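Local coordinates for protein adhesin (Streptococcus sanguinis SK1 = NCTC 7863, PDB 6VT2) that binds sialoglycans through two tandem Siglec-like modules, probably serving bacterial attachment to sialylated host glycoproteins as a serine-rich repeat adhesin, at residues Y327-P332 / S391-T396; S334-L339 / T350-K355; N366-V371 / V378-P383. All blocks are in the same frame, centred on the assembly; numbering follows the deposited sequence.

Contact 1 (Y327-P332 / S391-T396); sequences YTPNNP and SRDTIT. With CA (calcium ion), chain G.
Y327-P332, an irregular run without helix or strand, passes alongside strand 392-395, with P329 nearest D393 and N331 nearest I395 at CA-CA distances of 7.4 and 7.1 Å. That spacing is wider than in a sheet, and side chains and a calcium ion fill the gap. The ion bridges the segments: the Y327 carbonyl oxygen binds it at 2.4 Å, while D393 chelates it with both carboxylate oxygens, OD1 and OD2. Three waters and T324 complete the shell, and water 1 also hydrogen-bonds to T328 OG1. D393 chi1 of -81° sets CG beside its backbone N, on the side of the loop and the ion. OD2 also forms a hydrogen bond with Y382 OH. The P329 ring crosses the D393 side chain obliquely, its CD 3.2 Å from D393 OD2 and its CG against D393 CB. Further along, P329 CB meets the tip of I395, CD1, at 3.9 Å, and the I395 branch CG2 lies 3.6 Å from N331 ND2 as the two side chains slide past each other in opposite directions. I395 is buried, its other neighbours including V356 of helix 346-360. Two oxygens only 3.1 Å apart, Y327 O and D393 OD2, can sit together because both bind the cation, so calcium should tie the loop before strand 336-338 to strand 392-395, an outer strand of the three-stranded sheet.

Contact 2 (S334-L339 / T350-K355); sequences SLTGVL and TAIEEK
T336, on strand 336-338, packs against helix 350-355, which runs nearly antiparallel to the strand (163°) with the two axes 9.0 Å apart at their closest. The tight part is small and centred on this one threonine. Its CB sits 3.6 Å from I352 CG1, and its methyl CG2, anti to the backbone N, reaches A351 CB at 3.8 Å. I352 is buried and continues inward to L344 and to V401 of strand 401-403, which pairs in parallel with strand 336-338; the apolar side of the threonine thus borders the interior between helix and two-stranded sheet.

Toward S334 the character changes to a polar, more exposed margin governed by K355. From CG onward its chain is fully extended, and it passes T336 OG1 with CD and CE each 3.4 Å from that oxygen. The ammonium then reaches the strand's N-terminal approach: NZ donates to S334 OG at 2.9 Å, and weakly to L335 O at 2.8 Å and to T336 OG1 at 3.3 Å. S334 itself is exposed, as is L335, whose CB points away from the helix.

An ammonium held by one good and two weak bonds to neutral oxygens of the strand segment, without a carboxylate among its partners across this contact, implies a lysine-to-strand hydrogen-bond cluster at the edge of an otherwise apolar helix-to-strand interface; the lysine's methylenes lie against polar atoms of S334 and T336 while its charge stays near the surface.

Contact 3 (N366-V371 / V378-P383); sequences NNVQYV and VTVIYP
Q369 pairs with I381 and V371 with T379 as antiparallel hydrogen-bonded pairs, each joined by two backbone bonds. The bonds of the first pair are both 2.9 Å between N and O, Q369 N to I381 O and I381 N to Q369 O, the latter almost straight at 174°. V371 N to T379 O and T379 N to V371 O follow at 2.8 Å. Between them Y370 and V380 form a non-hydrogen-bonded pair, flanked by CA-H...O contacts such as Y370 CA to T379 O. Beyond the Q369-I381 pair, on the side away from the hairpin turn, water 4 donates to N367 O and I381 O and so links the segments where the strands part.

The two strands are the arms of a beta hairpin in the antiparallel three-stranded sheet of the Rib-type domain; strand 378-381 is central, with 392-395 along its other edge.

Apolar contacts differ between the faces. On the Y370 and V380 face, V380 CG2 lies in the plane of the Y370 ring, at its edge, 3.9 Å from CD1, while V378 CG1 approaches obliquely. This face turns to helix 346-360, where Y370 touches V356 and N360. V368 lies beside Y382, pointing the same way, with CG1 3.5 Å from Y382 CD1; the Y382 ring also meets that of Y327. On the opposite face V371 CG2 crosses to I381 CD1 at 4.1 Å.

At the open end the N367 side chain crosses that of P383 at about a right angle, its OD1 3.4 Å from P383 CG.

Overall arrangement
All three contacts belong to the C-terminal Rib-type domain, remote from the centre of the elongated chain. Contact 1 lies at the surface and is the one built on a metal; contacts 2 and 3 are partly buried, the former relying on a lysine's hydrogen bonds and helix packing, the latter on regular backbone pairing. Contacts 1 and 3 share a sheet: strand 392-395 adjoins strand 378-381, and I395 N probably bonds to V378 O. Contact 2 brings in helix 346-360, which meets its neighbours by side-chain packing instead: contact 3 through I352 against V378 and E353 against Y370, and contact 1 through K355 against P332.

Contact 1 (Y327-P332 / S391-T396)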
ATOM      1  N   TYR A 327      -7.812  36.549  14.781  1.00 12.13           N
ATOM      2  CA  TYR A 327      -6.741  37.464  15.133  1.00 12.28           C
ATOM      3  C   TYR A 327      -7.003  38.091  16.482  1.00 13.10           C
ATOM      4  O   TYR A 327      -8.112  38.533  16.758  1.00 12.21           O
ATOM      5  CB  TYR A 327      -6.652  38.622  14.089  1.00  9.42           C
ATOM      6  CG  TYR A 327      -6.187  38.078  12.770  1.00 10.76           C
ATOM      7  CD1 TYR A 327      -4.937  37.475  12.651  1.00 11.69           C
ATOM      8  CD2 TYR A 327      -6.980  38.146  11.649  1.00 10.98           C
ATOM      9  CE1 TYR A 327      -4.518  36.934  11.464  1.00 11.59           C
ATOM     10  CE2 TYR A 327      -6.586  37.587  10.480  1.00 11.20           C
ATOM     11  CZ  TYR A 327      -5.346  36.999  10.369  1.00 12.35           C
ATOM     12  OH  TYR A 327      -4.910  36.426   9.176  1.00 13.31           O
ATOM     13  N   THR A 328      -5.949  38.210  17.285  1.00 11.05           N
ATOM     14  CA  THR A 328      -5.983  38.943  18.543  1.00 14.82           C
ATOM     15  C   THR A 328      -4.843  39.944  18.502  1.00 12.10           C
ATOM     16  O   THR A 328      -3.677  39.518  18.393  1.00 12.44           O
ATOM     17  CB  THR A 328      -5.798  37.982  19.700  1.00 20.57           C
ATOM     18  OG1 THR A 328      -6.902  37.080  19.697  1.00 21.11           O
ATOM     19  CG2 THR A 328      -5.788  38.724  21.005  1.00 18.43           C
ATOM     20  N   PRO A 329      -5.141  41.247  18.584  1.00 10.99           N
ATOM     21  CA  PRO A 329      -4.066  42.238  18.626  1.00 11.08           C
ATOM     22  C   PRO A 329      -3.161  42.054  19.830  1.00 12.44           C
ATOM     23  O   PRO A 329      -3.617  41.729  20.926  1.00 14.98           O
ATOM     24  CB  PRO A 329      -4.807  43.577  18.669  1.00 14.45           C
ATOM     25  CG  PRO A 329      -6.169  43.258  18.183  1.00 15.21           C
ATOM     26  CD  PRO A 329      -6.479  41.869  18.545  1.00 14.32           C
ATOM     27  N   ASN A 330      -1.874  42.313  19.593  1.00 11.48           N
ATOM     28  CA  ASN A 330      -0.899  42.558  20.652  1.00 13.48           C
ATOM     29  C   ASN A 330      -0.992  43.990  21.119  1.00 12.99           C
ATOM     30  O   ASN A 330      -1.255  44.900  20.334  1.00 11.75           O
ATOM     31  CB  ASN A 330       0.507  42.296  20.165  1.00 10.57           C
ATOM     32  CG  ASN A 330       0.708  40.825  19.776  1.00 13.58           C
ATOM     33  OD1 ASN A 330       0.109  39.927  20.359  1.00 17.01           O
ATOM     34  ND2 ASN A 330       1.488  40.606  18.782  1.00 16.55           N
ATOM     35  N   ASN A 331      -0.825  44.161  22.421  1.00 14.19           N
ATOM     36  CA  ASN A 331      -0.805  45.481  22.988  1.00 14.62           C
ATOM     37  C   ASN A 331       0.513  46.154  22.700  1.00 11.42           C
ATOM     38  O   ASN A 331       1.521  45.495  22.486  1.00 17.68           O
ATOM     39  CB  ASN A 331      -1.023  45.373  24.480  1.00 13.63           C
ATOM     40  CG  ASN A 331      -2.345  44.773  24.803  1.00 17.76           C
ATOM     41  OD1 ASN A 331      -2.466  43.856  25.637  1.00 30.91           O
ATOM     42  ND2 ASN A 331      -3.354  45.257  24.154  1.00 14.54           N
ATOM     43  N   PRO A 332       0.544  47.474  22.715  1.00 12.75           N
ATOM     44  CA  PRO A 332       1.814  48.183  22.511  1.00 15.45           C
ATOM     45  C   PRO A 332       2.796  47.952  23.646  1.00 16.10           C
ATOM     46  O   PRO A 332       2.423  47.656  24.781  1.00 12.88           O
ATOM     47  CB  PRO A 332       1.398  49.653  22.436  1.00 18.75           C
ATOM     48  CG  PRO A 332       0.148  49.727  23.054  1.00 16.49           C
ATOM     49  CD  PRO A 332      -0.588  48.392  22.892  1.00 11.75           C
ATOM     50  N   SER A 391     -15.864  43.321  11.464  1.00 11.28           N
ATOM     51  CA  SER A 391     -14.734  42.483  11.790  1.00 10.41           C
ATOM     52  C   SER A 391     -13.675  43.381  12.394  1.00  9.72           C
ATOM     53  O   SER A 391     -12.871  43.985  11.671  1.00  9.19           O
ATOM     54  CB  SER A 391     -14.232  41.779  10.543  1.00 10.66           C
ATOM     55  OG  SER A 391     -13.236  40.853  10.880  1.00  9.17           O
ATOM     56  N   ARG A 392     -13.663  43.408  13.723  1.00 10.01           N
ATOM     57  CA  ARG A 392     -12.923  44.443  14.435  1.00 10.34           C
ATOM     58  C   ARG A 392     -12.457  43.898  15.766  1.00 10.43           C
ATOM     59  O   ARG A 392     -12.969  42.883  16.263  1.00 10.59           O
ATOM     60  CB  ARG A 392     -13.796  45.684  14.659  1.00 10.57           C
ATOM     61  CG  ARG A 392     -14.236  46.327  13.396  1.00 11.44           C
ATOM     62  CD  ARG A 392     -15.063  47.615  13.676  1.00 11.75           C
ATOM     63  NE  ARG A 392     -15.494  48.078  12.399  1.00 12.43           N
ATOM     64  CZ  ARG A 392     -15.637  49.336  12.041  1.00 13.46           C
ATOM     65  NH1 ARG A 392     -15.418  50.309  12.939  1.00 15.98           N
ATOM     66  NH2 ARG A 392     -15.969  49.617  10.813  1.00 14.07           N
ATOM     67  N   ASP A 393     -11.476  44.599  16.351  1.00 10.31           N
ATOM     68  CA  ASP A 393     -11.053  44.371  17.716  1.00  9.15           C
ATOM     69  C   ASP A 393     -10.874  45.751  18.307  1.00  9.35           C
ATOM     70  O   ASP A 393     -10.770  46.738  17.578  1.00 11.39           O
ATOM     71  CB  ASP A 393      -9.780  43.554  17.817  1.00  9.95           C
ATOM     72  CG  ASP A 393     -10.012  42.053  17.685  1.00 11.83           C
ATOM     73  OD1 ASP A 393     -10.947  41.560  18.321  1.00 11.41           O
ATOM     74  OD2 ASP A 393      -9.237  41.365  17.025  1.00 11.88           O
ATOM     75  N   THR A 394     -10.885  45.818  19.627  1.00 11.71           N
ATOM     76  CA  THR A 394     -10.642  47.059  20.346  1.00 11.75           C
ATOM     77  C   THR A 394      -9.462  46.846  21.270  1.00 10.37           C
ATOM     78  O   THR A 394      -9.396  45.838  21.986  1.00 14.04           O
ATOM     79  CB  THR A 394     -11.857  47.477  21.147  1.00 15.20           C
ATOM     80  OG1 THR A 394     -12.954  47.725  20.273  1.00 19.25           O
ATOM     81  CG2 THR A 394     -11.499  48.805  21.941  1.00 15.93           C
ATOM     82  N   ILE A 395      -8.506  47.744  21.237  1.00 14.02           N
ATOM     83  CA  ILE A 395      -7.460  47.766  22.284  1.00 12.67           C
ATOM     84  C   ILE A 395      -7.867  48.908  23.222  1.00 10.89           C
ATOM     85  O   ILE A 395      -7.959  50.003  22.770  1.00 12.88           O
ATOM     86  CB  ILE A 395      -6.098  48.005  21.684  1.00 13.45           C
ATOM     87  CG1 ILE A 395      -5.796  46.995  20.579  1.00 13.37           C
ATOM     88  CG2 ILE A 395      -5.021  48.061  22.726  1.00 13.23           C
ATOM     89  CD1 ILE A 395      -4.562  47.289  19.842  1.00 13.33           C
ATOM     90  N   THR A 396      -8.062  48.618  24.486  1.00 13.16           N
ATOM     91  CA  THR A 396      -8.570  49.631  25.423  1.00 12.88           C
ATOM     92  C   THR A 396      -7.499  50.661  25.758  1.00 13.39           C
ATOM     93  O   THR A 396      -6.376  50.372  25.663  1.00 12.74           O
ATOM     94  CB  THR A 396      -9.162  48.939  26.647  1.00 21.45           C
ATOM     95  OG1 THR A 396      -8.132  48.132  27.191  1.00 18.52           O
ATOM     96  CG2 THR A 396     -10.347  48.097  26.282  1.00 21.28           C
TER
HETATM   97 CA    CA G 701     -10.288  39.247  17.566  1.00 11.27          CA
HETATM   98  O   HOH W   1      -9.827  37.089  18.728  1.00 20.30           O
HETATM   99  O   HOH W   2     -12.408  38.769  18.618  1.00 18.29           O
HETATM  100  O   HOH W   3      -9.301  39.494  19.683  1.00 18.09           O

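Contact 2 (S334-L339 / T350-K355)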
ATOM      1  N   SER A 334       4.794  49.930  25.106  1.00 12.09           N
ATOM      2  CA  SER A 334       4.767  50.945  26.142  1.00 11.01           C
ATOM      3  C   SER A 334       3.517  51.778  25.946  1.00 10.74           C
ATOM      4  O   SER A 334       2.907  51.806  24.868  1.00 12.06           O
ATOM      5  CB  SER A 334       6.010  51.840  26.142  1.00 17.73           C
ATOM      6  OG  SER A 334       6.101  52.505  24.929  1.00 17.38           O
ATOM      7  N   LEU A 335       3.098  52.388  27.043  1.00  9.70           N
ATOM      8  CA  LEU A 335       2.043  53.376  26.986  1.00 11.75           C
ATOM      9  C   LEU A 335       2.594  54.655  26.406  1.00 12.24           C
ATOM     10  O   LEU A 335       3.795  54.867  26.332  1.00 12.25           O
ATOM     11  CB  LEU A 335       1.473  53.633  28.365  1.00  9.64           C
ATOM     12  CG  LEU A 335       1.032  52.406  29.125  1.00  9.60           C
ATOM     13  CD1 LEU A 335       0.547  52.838  30.490  1.00 13.15           C
ATOM     14  CD2 LEU A 335      -0.064  51.657  28.398  1.00  9.54           C
ATOM     15  N   THR A 336       1.684  55.482  25.911  1.00 11.45           N
ATOM     16  CA  THR A 336       1.996  56.786  25.348  1.00 11.03           C
ATOM     17  C   THR A 336       1.455  57.865  26.266  1.00 10.45           C
ATOM     18  O   THR A 336       0.296  57.809  26.679  1.00  9.66           O
ATOM     19  CB  THR A 336       1.372  56.920  23.977  1.00 12.39           C
ATOM     20  OG1 THR A 336       1.990  55.928  23.141  1.00 15.31           O
ATOM     21  CG2 THR A 336       1.562  58.239  23.349  1.00 11.87           C
ATOM     22  N   GLY A 337       2.323  58.790  26.652  1.00 11.97           N
ATOM     23  CA  GLY A 337       1.917  59.852  27.555  1.00 11.44           C
ATOM     24  C   GLY A 337       0.924  60.742  26.870  1.00 11.66           C
ATOM     25  O   GLY A 337       1.147  61.190  25.741  1.00 13.14           O
ATOM     26  N   VAL A 338      -0.135  61.074  27.575  1.00 10.25           N
ATOM     27  CA  VAL A 338      -1.150  61.980  27.060  1.00 10.32           C
ATOM     28  C   VAL A 338      -1.386  63.078  28.076  1.00 12.80           C
ATOM     29  O   VAL A 338      -1.486  62.815  29.278  1.00 11.63           O
ATOM     30  CB  VAL A 338      -2.471  61.292  26.698  1.00 15.22           C
ATOM     31  CG1 VAL A 338      -2.185  60.207  25.592  1.00 16.23           C
ATOM     32  CG2 VAL A 338      -3.193  60.760  27.845  1.00 19.34           C
ATOM     33  N   LEU A 339      -1.514  64.311  27.580  1.00 11.98           N
ATOM     34  CA  LEU A 339      -1.785  65.416  28.476  1.00 13.40           C
ATOM     35  C   LEU A 339      -3.228  65.474  28.946  1.00 15.12           C
ATOM     36  O   LEU A 339      -3.511  65.990  30.022  1.00 16.69           O
ATOM     37  CB  LEU A 339      -1.415  66.710  27.766  1.00 15.53           C
ATOM     38  CG  LEU A 339       0.045  66.867  27.389  1.00 16.27           C
ATOM     39  CD1 LEU A 339       0.220  68.115  26.514  1.00 23.57           C
ATOM     40  CD2 LEU A 339       0.891  66.949  28.655  1.00 18.69           C
ATOM     41  N   THR A 350      -1.070  59.574  16.771  1.00 13.78           N
ATOM     42  CA  THR A 350      -0.049  59.051  15.871  1.00 14.77           C
ATOM     43  C   THR A 350       0.950  58.175  16.587  1.00 12.34           C
ATOM     44  O   THR A 350       1.316  57.102  16.083  1.00 14.15           O
ATOM     45  CB  THR A 350       0.649  60.224  15.189  1.00 16.20           C
ATOM     46  OG1 THR A 350      -0.357  60.965  14.491  1.00 20.24           O
ATOM     47  CG2 THR A 350       1.639  59.730  14.207  1.00 21.56           C
ATOM     48  N   ALA A 351       1.394  58.592  17.773  1.00 11.91           N
ATOM     49  CA  ALA A 351       2.370  57.801  18.486  1.00 12.35           C
ATOM     50  C   ALA A 351       1.785  56.466  18.901  1.00 11.67           C
ATOM     51  O   ALA A 351       2.492  55.450  18.881  1.00 13.13           O
ATOM     52  CB  ALA A 351       2.842  58.546  19.737  1.00 13.60           C
ATOM     53  N   ILE A 352       0.507  56.458  19.313  1.00 11.28           N
ATOM     54  CA  ILE A 352      -0.140  55.208  19.720  1.00  9.59           C
ATOM     55  C   ILE A 352      -0.265  54.284  18.529  1.00 10.40           C
ATOM     56  O   ILE A 352       0.022  53.073  18.599  1.00 12.12           O
ATOM     57  CB  ILE A 352      -1.502  55.476  20.373  1.00 10.54           C
ATOM     58  CG1 ILE A 352      -1.331  56.052  21.774  1.00 12.08           C
ATOM     59  CG2 ILE A 352      -2.304  54.200  20.455  1.00 11.82           C
ATOM     60  CD1 ILE A 352      -2.599  56.617  22.294  1.00 12.59           C
ATOM     61  N   GLU A 353      -0.731  54.847  17.423  1.00 11.90           N
ATOM     62  CA  GLU A 353      -0.911  54.012  16.260  1.00 11.28           C
ATOM     63  C   GLU A 353       0.407  53.345  15.894  1.00 12.38           C
ATOM     64  O   GLU A 353       0.416  52.159  15.575  1.00 13.11           O
ATOM     65  CB  GLU A 353      -1.451  54.805  15.092  1.00 13.07           C
ATOM     66  CG  GLU A 353      -1.777  53.857  13.932  1.00 12.32           C
ATOM     67  CD  GLU A 353      -2.259  54.504  12.671  1.00 34.87           C
ATOM     68  OE1 GLU A 353      -2.022  53.885  11.599  1.00 32.96           O
ATOM     69  OE2 GLU A 353      -2.863  55.601  12.743  1.00 41.78           O
ATOM     70  N   GLU A 354       1.530  54.066  15.992  1.00 12.52           N
ATOM     71  CA  GLU A 354       2.819  53.495  15.606  1.00 15.92           C
ATOM     72  C   GLU A 354       3.203  52.352  16.531  1.00 15.10           C
ATOM     73  O   GLU A 354       3.761  51.336  16.097  1.00 13.14           O
ATOM     74  CB  GLU A 354       3.905  54.578  15.604  1.00 18.64           C
ATOM     75  CG  GLU A 354       5.307  54.067  15.479  1.00 23.19           C
ATOM     76  CD  GLU A 354       5.489  53.166  14.272  1.00 25.60           C
ATOM     77  OE1 GLU A 354       6.450  52.348  14.296  1.00 26.13           O
ATOM     78  OE2 GLU A 354       4.693  53.289  13.300  1.00 21.49           O
ATOM     79  N   LYS A 355       2.940  52.504  17.810  1.00 11.59           N
ATOM     80  CA  LYS A 355       3.291  51.449  18.738  1.00 11.17           C
ATOM     81  C   LYS A 355       2.411  50.234  18.540  1.00 11.33           C
ATOM     82  O   LYS A 355       2.886  49.096  18.679  1.00 12.49           O
ATOM     83  CB  LYS A 355       3.161  51.931  20.159  1.00 12.48           C
ATOM     84  CG  LYS A 355       4.192  53.012  20.561  1.00 12.89           C
ATOM     85  CD  LYS A 355       4.049  53.433  22.001  1.00 16.13           C
ATOM     86  CE  LYS A 355       5.013  54.498  22.304  1.00 18.61           C
ATOM     87  NZ  LYS A 355       5.012  54.900  23.767  1.00 23.35           N
TER

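Contact 3 (N366-V371 / V378-P383)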
ATOM      1  N   ASN A 366      -1.373  42.472   7.203  1.00 10.76           N
ATOM      2  CA  ASN A 366      -0.620  43.650   6.858  1.00 10.68           C
ATOM      3  C   ASN A 366      -1.524  44.770   6.403  1.00  9.57           C
ATOM      4  O   ASN A 366      -1.062  45.916   6.350  1.00 12.47           O
ATOM      5  CB  ASN A 366       0.377  43.359   5.767  1.00 12.68           C
ATOM      6  CG  ASN A 366       1.457  42.368   6.194  1.00 19.10           C
ATOM      7  OD1 ASN A 366       1.924  42.361   7.322  1.00 18.69           O
ATOM      8  ND2 ASN A 366       1.829  41.531   5.307  1.00 14.04           N
ATOM      9  N   ASN A 367      -2.791  44.452   6.065  1.00 10.21           N
ATOM     10  CA  ASN A 367      -3.765  45.472   5.635  1.00 10.26           C
ATOM     11  C   ASN A 367      -4.857  45.700   6.682  1.00  9.46           C
ATOM     12  O   ASN A 367      -5.916  46.093   6.358  1.00 13.29           O
ATOM     13  CB  ASN A 367      -4.320  45.199   4.247  1.00 10.02           C
ATOM     14  CG  ASN A 367      -5.068  43.902   4.147  1.00  9.49           C
ATOM     15  OD1 ASN A 367      -4.823  43.023   4.909  1.00 12.14           O
ATOM     16  ND2 ASN A 367      -5.896  43.788   3.147  1.00 11.20           N
ATOM     17  N   VAL A 368      -4.510  45.536   7.947  1.00 10.92           N
ATOM     18  CA  VAL A 368      -5.437  46.001   9.013  1.00 11.73           C
ATOM     19  C   VAL A 368      -5.399  47.519   9.038  1.00 12.87           C
ATOM     20  O   VAL A 368      -4.411  48.115   8.664  1.00 13.69           O
ATOM     21  CB  VAL A 368      -5.126  45.523  10.439  1.00 17.20           C
ATOM     22  CG1 VAL A 368      -5.673  44.159  10.519  1.00 26.00           C
ATOM     23  CG2 VAL A 368      -3.682  45.714  10.825  1.00 15.51           C
ATOM     24  N   GLN A 369      -6.473  48.085   9.541  1.00 11.81           N
ATOM     25  CA  GLN A 369      -6.545  49.533   9.726  1.00 11.90           C
ATOM     26  C   GLN A 369      -6.644  49.761  11.238  1.00 11.49           C
ATOM     27  O   GLN A 369      -7.297  49.034  11.880  1.00 12.03           O
ATOM     28  CB  GLN A 369      -7.732  50.141   8.999  1.00 17.68           C
ATOM     29  CG  GLN A 369      -7.563  50.178   7.504  1.00 21.10           C
ATOM     30  CD  GLN A 369      -6.786  51.349   6.950  1.00 39.63           C
ATOM     31  OE1 GLN A 369      -6.086  52.054   7.638  1.00 49.12           O
ATOM     32  NE2 GLN A 369      -6.807  51.499   5.641  1.00 48.95           N
ATOM     33  N   TYR A 370      -5.911  50.724  11.745  1.00 11.52           N
ATOM     34  CA  TYR A 370      -6.026  51.158  13.118  1.00 15.04           C
ATOM     35  C   TYR A 370      -6.701  52.529  13.151  1.00 13.19           C
ATOM     36  O   TYR A 370      -6.385  53.437  12.349  1.00 18.21           O
ATOM     37  CB  TYR A 370      -4.656  51.232  13.731  1.00 14.19           C
ATOM     38  CG  TYR A 370      -3.907  49.959  13.726  1.00 13.43           C
ATOM     39  CD1 TYR A 370      -4.325  48.867  14.461  1.00 16.16           C
ATOM     40  CD2 TYR A 370      -2.764  49.830  12.997  1.00 18.74           C
ATOM     41  CE1 TYR A 370      -3.583  47.727  14.490  1.00 12.93           C
ATOM     42  CE2 TYR A 370      -2.049  48.692  12.994  1.00 20.21           C
ATOM     43  CZ  TYR A 370      -2.491  47.624  13.741  1.00 16.07           C
ATOM     44  OH  TYR A 370      -1.833  46.480  13.766  1.00 17.50           O
ATOM     45  N   VAL A 371      -7.639  52.681  14.047  1.00 11.21           N
ATOM     46  CA  VAL A 371      -8.221  53.995  14.297  1.00 11.69           C
ATOM     47  C   VAL A 371      -8.007  54.283  15.772  1.00 12.64           C
ATOM     48  O   VAL A 371      -8.521  53.560  16.629  1.00 12.81           O
ATOM     49  CB  VAL A 371      -9.713  54.065  13.939  1.00 16.17           C
ATOM     50  CG1 VAL A 371     -10.266  55.413  14.238  1.00 17.95           C
ATOM     51  CG2 VAL A 371      -9.912  53.721  12.465  1.00 19.50           C
ATOM     52  N   VAL A 378      -8.009  51.945  20.646  1.00 12.02           N
ATOM     53  CA  VAL A 378      -7.671  51.709  19.268  1.00 11.18           C
ATOM     54  C   VAL A 378      -8.660  50.710  18.716  1.00 10.53           C
ATOM     55  O   VAL A 378      -8.839  49.626  19.276  1.00 13.66           O
ATOM     56  CB  VAL A 378      -6.239  51.207  19.103  1.00 10.61           C
ATOM     57  CG1 VAL A 378      -5.982  50.988  17.575  1.00 11.52           C
ATOM     58  CG2 VAL A 378      -5.280  52.177  19.640  1.00 12.47           C
ATOM     59  N   THR A 379      -9.340  51.100  17.656  1.00  9.81           N
ATOM     60  CA  THR A 379     -10.168  50.172  16.900  1.00 10.03           C
ATOM     61  C   THR A 379      -9.317  49.549  15.813  1.00  9.24           C
ATOM     62  O   THR A 379      -8.713  50.260  15.023  1.00  9.57           O
ATOM     63  CB  THR A 379     -11.340  50.883  16.257  1.00 10.62           C
ATOM     64  OG1 THR A 379     -12.047  51.561  17.287  1.00 15.04           O
ATOM     65  CG2 THR A 379     -12.279  49.865  15.600  1.00 14.11           C
ATOM     66  N   VAL A 380      -9.287  48.225  15.786  1.00  9.22           N
ATOM     67  CA  VAL A 380      -8.575  47.463  14.792  1.00  9.33           C
ATOM     68  C   VAL A 380      -9.632  46.952  13.827  1.00  9.23           C
ATOM     69  O   VAL A 380     -10.557  46.238  14.225  1.00 10.58           O
ATOM     70  CB  VAL A 380      -7.832  46.305  15.446  1.00 10.96           C
ATOM     71  CG1 VAL A 380      -7.107  45.481  14.453  1.00 11.12           C
ATOM     72  CG2 VAL A 380      -6.866  46.803  16.519  1.00 13.34           C
ATOM     73  N   ILE A 381      -9.497  47.313  12.556  1.00  9.25           N
ATOM     74  CA  ILE A 381     -10.471  46.936  11.542  1.00  9.51           C
ATOM     75  C   ILE A 381      -9.810  46.015  10.532  1.00  9.27           C
ATOM     76  O   ILE A 381      -8.850  46.395   9.847  1.00 10.92           O
ATOM     77  CB  ILE A 381     -11.042  48.181  10.863  1.00 10.12           C
ATOM     78  CG1 ILE A 381     -11.611  49.172  11.925  1.00 11.32           C
ATOM     79  CG2 ILE A 381     -12.028  47.769   9.855  1.00 11.47           C
ATOM     80  CD1 ILE A 381     -12.088  50.460  11.282  1.00 15.56           C
ATOM     81  N   TYR A 382     -10.310  44.801  10.470  1.00  9.25           N
ATOM     82  CA  TYR A 382      -9.760  43.789   9.596  1.00  9.26           C
ATOM     83  C   TYR A 382     -10.356  43.955   8.227  1.00  9.28           C
ATOM     84  O   TYR A 382     -11.397  44.581   8.059  1.00  9.28           O
ATOM     85  CB  TYR A 382     -10.095  42.411  10.139  1.00  9.22           C
ATOM     86  CG  TYR A 382      -9.448  42.174  11.447  1.00 10.78           C
ATOM     87  CD1 TYR A 382      -8.115  41.832  11.498  1.00 11.68           C
ATOM     88  CD2 TYR A 382     -10.154  42.311  12.625  1.00  9.19           C
ATOM     89  CE1 TYR A 382      -7.473  41.673  12.692  1.00 13.88           C
ATOM     90  CE2 TYR A 382      -9.513  42.121  13.826  1.00  9.18           C
ATOM     91  CZ  TYR A 382      -8.202  41.846  13.851  1.00 10.13           C
ATOM     92  OH  TYR A 382      -7.541  41.692  15.045  1.00 11.99           O
ATOM     93  N   PRO A 383      -9.675  43.460   7.209  1.00  9.30           N
ATOM     94  CA  PRO A 383     -10.049  43.821   5.838  1.00  9.34           C
ATOM     95  C   PRO A 383     -11.347  43.186   5.336  1.00 10.93           C
ATOM     96  O   PRO A 383     -11.787  43.530   4.243  1.00 12.48           O
ATOM     97  CB  PRO A 383      -8.821  43.389   5.030  1.00 12.58           C
ATOM     98  CG  PRO A 383      -8.062  42.531   5.862  1.00 10.94           C
ATOM     99  CD  PRO A 383      -8.325  42.923   7.287  1.00  9.32           C
TER
HETATM  100  O   HOH W   4      -8.366  46.382   7.198  1.00 24.25           O